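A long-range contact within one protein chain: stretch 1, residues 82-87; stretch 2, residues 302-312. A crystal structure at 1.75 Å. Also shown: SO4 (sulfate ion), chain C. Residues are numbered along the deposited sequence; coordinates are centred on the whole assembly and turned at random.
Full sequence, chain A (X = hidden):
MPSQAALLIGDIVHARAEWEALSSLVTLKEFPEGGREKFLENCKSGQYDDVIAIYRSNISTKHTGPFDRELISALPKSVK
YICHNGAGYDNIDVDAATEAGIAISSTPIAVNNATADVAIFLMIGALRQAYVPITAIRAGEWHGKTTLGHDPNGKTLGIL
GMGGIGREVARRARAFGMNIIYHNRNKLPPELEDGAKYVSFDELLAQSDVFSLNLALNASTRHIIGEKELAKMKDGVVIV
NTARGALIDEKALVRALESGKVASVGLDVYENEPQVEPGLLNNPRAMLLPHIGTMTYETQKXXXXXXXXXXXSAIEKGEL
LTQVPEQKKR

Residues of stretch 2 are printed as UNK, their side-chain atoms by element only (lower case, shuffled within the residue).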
# COMPACT_ATOMS: atom_id res chain seq x y z
N ILE A 82 1.68 12.74 14.34
CA ILE A 82 1.83 11.30 14.22
C ILE A 82 2.53 11.10 12.92
O ILE A 82 2.05 11.52 11.85
CB ILE A 82 0.48 10.59 14.14
CG1 ILE A 82 -0.25 10.73 15.45
CG2 ILE A 82 0.67 9.07 13.83
CD1 ILE A 82 -1.74 10.30 15.30
N CYS A 83 3.70 10.48 13.00
CA CYS A 83 4.53 10.25 11.84
C CYS A 83 4.46 8.78 11.52
O CYS A 83 4.95 7.94 12.27
CB CYS A 83 5.96 10.74 12.12
SG CYS A 83 5.98 12.56 12.47
N HIS A 84 3.82 8.47 10.39
CA HIS A 84 3.45 7.13 10.01
C HIS A 84 4.35 6.54 8.93
O HIS A 84 4.66 7.19 7.92
CB HIS A 84 1.98 7.19 9.49
CG HIS A 84 1.48 5.89 8.90
ND1 HIS A 84 1.05 4.83 9.68
CD2 HIS A 84 1.38 5.49 7.61
CE1 HIS A 84 0.65 3.85 8.87
NE2 HIS A 84 0.86 4.22 7.62
N ASN A 85 4.78 5.31 9.15
CA ASN A 85 5.61 4.58 8.20
C ASN A 85 4.67 3.82 7.27
O ASN A 85 4.04 2.82 7.64
CB ASN A 85 6.55 3.64 8.94
CG ASN A 85 7.49 2.93 7.99
OD1 ASN A 85 7.18 2.80 6.81
ND2 ASN A 85 8.63 2.49 8.48
N GLY A 86 4.57 4.32 6.05
CA GLY A 86 3.71 3.67 5.06
C GLY A 86 3.18 4.68 4.06
O GLY A 86 2.96 5.82 4.42
N ALA A 87 2.99 4.28 2.79
CA ALA A 87 2.45 5.24 1.84
C ALA A 87 0.92 5.23 1.98
O ALA A 87 0.26 6.20 1.69
CB ALA A 87 2.83 4.83 0.39
N UNK A 302 14.75 3.34 3.74
CA UNK A 302 14.41 4.69 3.24
C UNK A 302 13.09 5.16 3.85
O UNK A 302 12.93 6.34 4.18
c UNK A 302 13.89 6.08 1.16
c UNK A 302 14.29 4.71 1.73
o UNK A 302 16.15 6.84 1.67
o UNK A 302 14.66 8.34 1.05
c UNK A 302 14.99 7.15 1.30
N UNK A 303 12.15 4.23 4.02
CA UNK A 303 10.84 4.59 4.60
C UNK A 303 11.02 5.01 6.08
O UNK A 303 10.54 6.06 6.48
s UNK A 303 8.58 1.55 2.99
c UNK A 303 6.97 1.97 3.65
c UNK A 303 9.32 3.16 2.98
c UNK A 303 9.86 3.43 4.46
N UNK A 304 11.69 4.19 6.89
CA UNK A 304 12.03 4.61 8.26
C UNK A 304 12.71 5.98 8.37
O UNK A 304 12.36 6.76 9.26
o UNK A 304 13.96 1.22 10.11
c UNK A 304 12.70 1.23 10.02
o UNK A 304 12.00 0.32 10.51
c UNK A 304 12.00 2.31 9.25
c UNK A 304 12.83 3.53 8.98
N UNK A 305 13.72 6.24 7.53
CA UNK A 305 14.45 7.50 7.58
C UNK A 305 13.54 8.69 7.28
O UNK A 305 13.68 9.76 7.90
c UNK A 305 17.36 6.93 8.41
c UNK A 305 15.67 7.48 6.65
c UNK A 305 16.80 6.54 7.07
c UNK A 305 17.90 6.53 6.02
N UNK A 306 12.62 8.50 6.33
CA UNK A 306 11.65 9.54 6.00
C UNK A 306 10.73 9.86 7.17
O UNK A 306 10.47 11.02 7.46
c UNK A 306 9.80 10.19 4.25
c UNK A 306 9.18 9.63 3.00
c UNK A 306 10.44 11.57 3.99
c UNK A 306 10.82 9.15 4.75
N UNK A 307 10.26 8.84 7.88
CA UNK A 307 9.45 9.08 9.07
C UNK A 307 10.25 9.82 10.14
O UNK A 307 9.75 10.76 10.78
c UNK A 307 8.21 6.95 8.56
c UNK A 307 7.93 8.03 10.80
c UNK A 307 8.92 7.75 9.65
N UNK A 308 11.52 9.44 10.32
CA UNK A 308 12.31 10.01 11.39
C UNK A 308 12.68 11.44 11.04
O UNK A 308 12.81 12.28 11.92
c UNK A 308 13.11 7.81 12.41
c UNK A 308 12.67 8.04 13.85
c UNK A 308 13.53 9.13 11.71
c UNK A 308 14.25 6.78 12.35
N UNK A 309 12.85 11.72 9.74
CA UNK A 309 13.11 13.09 9.31
C UNK A 309 11.89 14.00 9.48
O UNK A 309 12.03 15.18 9.82
n UNK A 309 15.51 12.04 6.73
o UNK A 309 15.86 13.00 8.72
c UNK A 309 15.11 12.72 7.80
c UNK A 309 13.64 13.11 7.87
N UNK A 310 10.70 13.46 9.20
CA UNK A 310 9.46 14.15 9.55
C UNK A 310 9.39 14.45 11.05
O UNK A 310 9.09 15.57 11.43
c UNK A 310 8.25 13.32 9.16
c UNK A 310 7.80 13.59 7.74
n UNK A 310 8.13 12.68 6.83
o UNK A 310 7.16 14.63 7.47
N UNK A 311 9.65 13.45 11.89
CA UNK A 311 9.69 13.67 13.33
C UNK A 311 10.64 14.77 13.77
O UNK A 311 10.31 15.62 14.59
c UNK A 311 8.94 11.40 14.15
c UNK A 311 7.99 11.90 15.21
c UNK A 311 9.45 9.99 14.46
c UNK A 311 10.08 12.38 14.04
N UNK A 312 11.85 14.73 13.25
CA UNK A 312 12.86 15.71 13.63
C UNK A 312 12.42 17.11 13.20
O UNK A 312 12.56 18.08 13.96
c UNK A 312 17.94 14.94 14.54
n UNK A 312 18.48 13.89 15.15
n UNK A 312 18.13 16.15 15.05
c UNK A 312 15.29 16.35 13.32
n UNK A 312 17.21 14.80 13.43
c UNK A 312 14.21 15.33 13.02
c UNK A 312 16.61 15.92 12.71
S SO4 C . 2.18 0.75 2.12
O1 SO4 C . 1.40 -0.28 1.45
O2 SO4 C . 2.73 1.72 1.17
O3 SO4 C . 1.22 1.50 2.99
O4 SO4 C . 3.27 0.15 2.86
O HOH W 1 9.48 0.94 11.41

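Position 302 carries three carbons in a row, the third bearing two oxygens. That is a carboxylate on a two-carbon arm: E302. It does not reach stretch 1.

Position 303 has an unbranched chain of two carbons, a sulfur and a last carbon. The thioether identifies M303. Its CE lies 3.3 Å from N85 OD1 and 3.9 Å from G86 CA.

Position 304 again shows three carbons, with two oxygens on the third: E304. Its CA-to-CB bond points away from the strand, yet CG comes within 3.5 Å of N85 ND2. One water accepts a weak hydrogen bond from N85 ND2 (3.4 Å) and donates one to E304 OE2 (2.7 Å).

Position 305 has four carbons, forked at the second. The fork identifies L305, which makes no contact.

Position 306 has the same four carbons and the same fork: L306. Its side chain is also out of reach.

Position 307 has three carbons, one at CB carrying the other two. Branching at CB without oxygen means V307. CG1 is 3.3 Å from C83 O and 3.6 Å from C83 CB. CG2 is 3.5 Å from N85 CA and 3.6 Å from H84 O. The two methyls thus touch successive parts of the strand.

Position 308 is another four-carbon fork, L308. It points away from stretch 1.

Position 309 has two carbons, the second carrying one oxygen and one nitrogen. This short amide is N309, and it is exposed.

Position 310 has the same amide pattern: N310. Its CB lies 4.1 Å from C83 SG. Its ND2 turns back to the helix and donates to L306 O at 2.9 Å.

Position 311 has four carbons forked at the second: L311. CB points sideways, but the end comes nearer, and CD2 lies 3.5 Å from C83 SG.

Position 312 has three carbons, a nitrogen, then a carbon with two more nitrogens. The guanidinium identifies R312, which does not touch stretch 1.

The strand and helix run nearly antiparallel, at 173°, with axes 7.9 Å apart at closest approach. M303, V307 and N310 point toward the strand, and L311 bends in at its end. C83 meets V307 and L311 through apolar contacts. C83 and V307 also form the register pair, their CA atoms 5.8 Å apart. No direct hydrogen bond joins the stretches, so packing does most of the work, with the water between N85 and E304 as a polar link. G86 has backbone angles that call for glycine, and an ideal CB there would clash with H84 NE2.

Stretch 2 (302-312) EMELLVLNNLR
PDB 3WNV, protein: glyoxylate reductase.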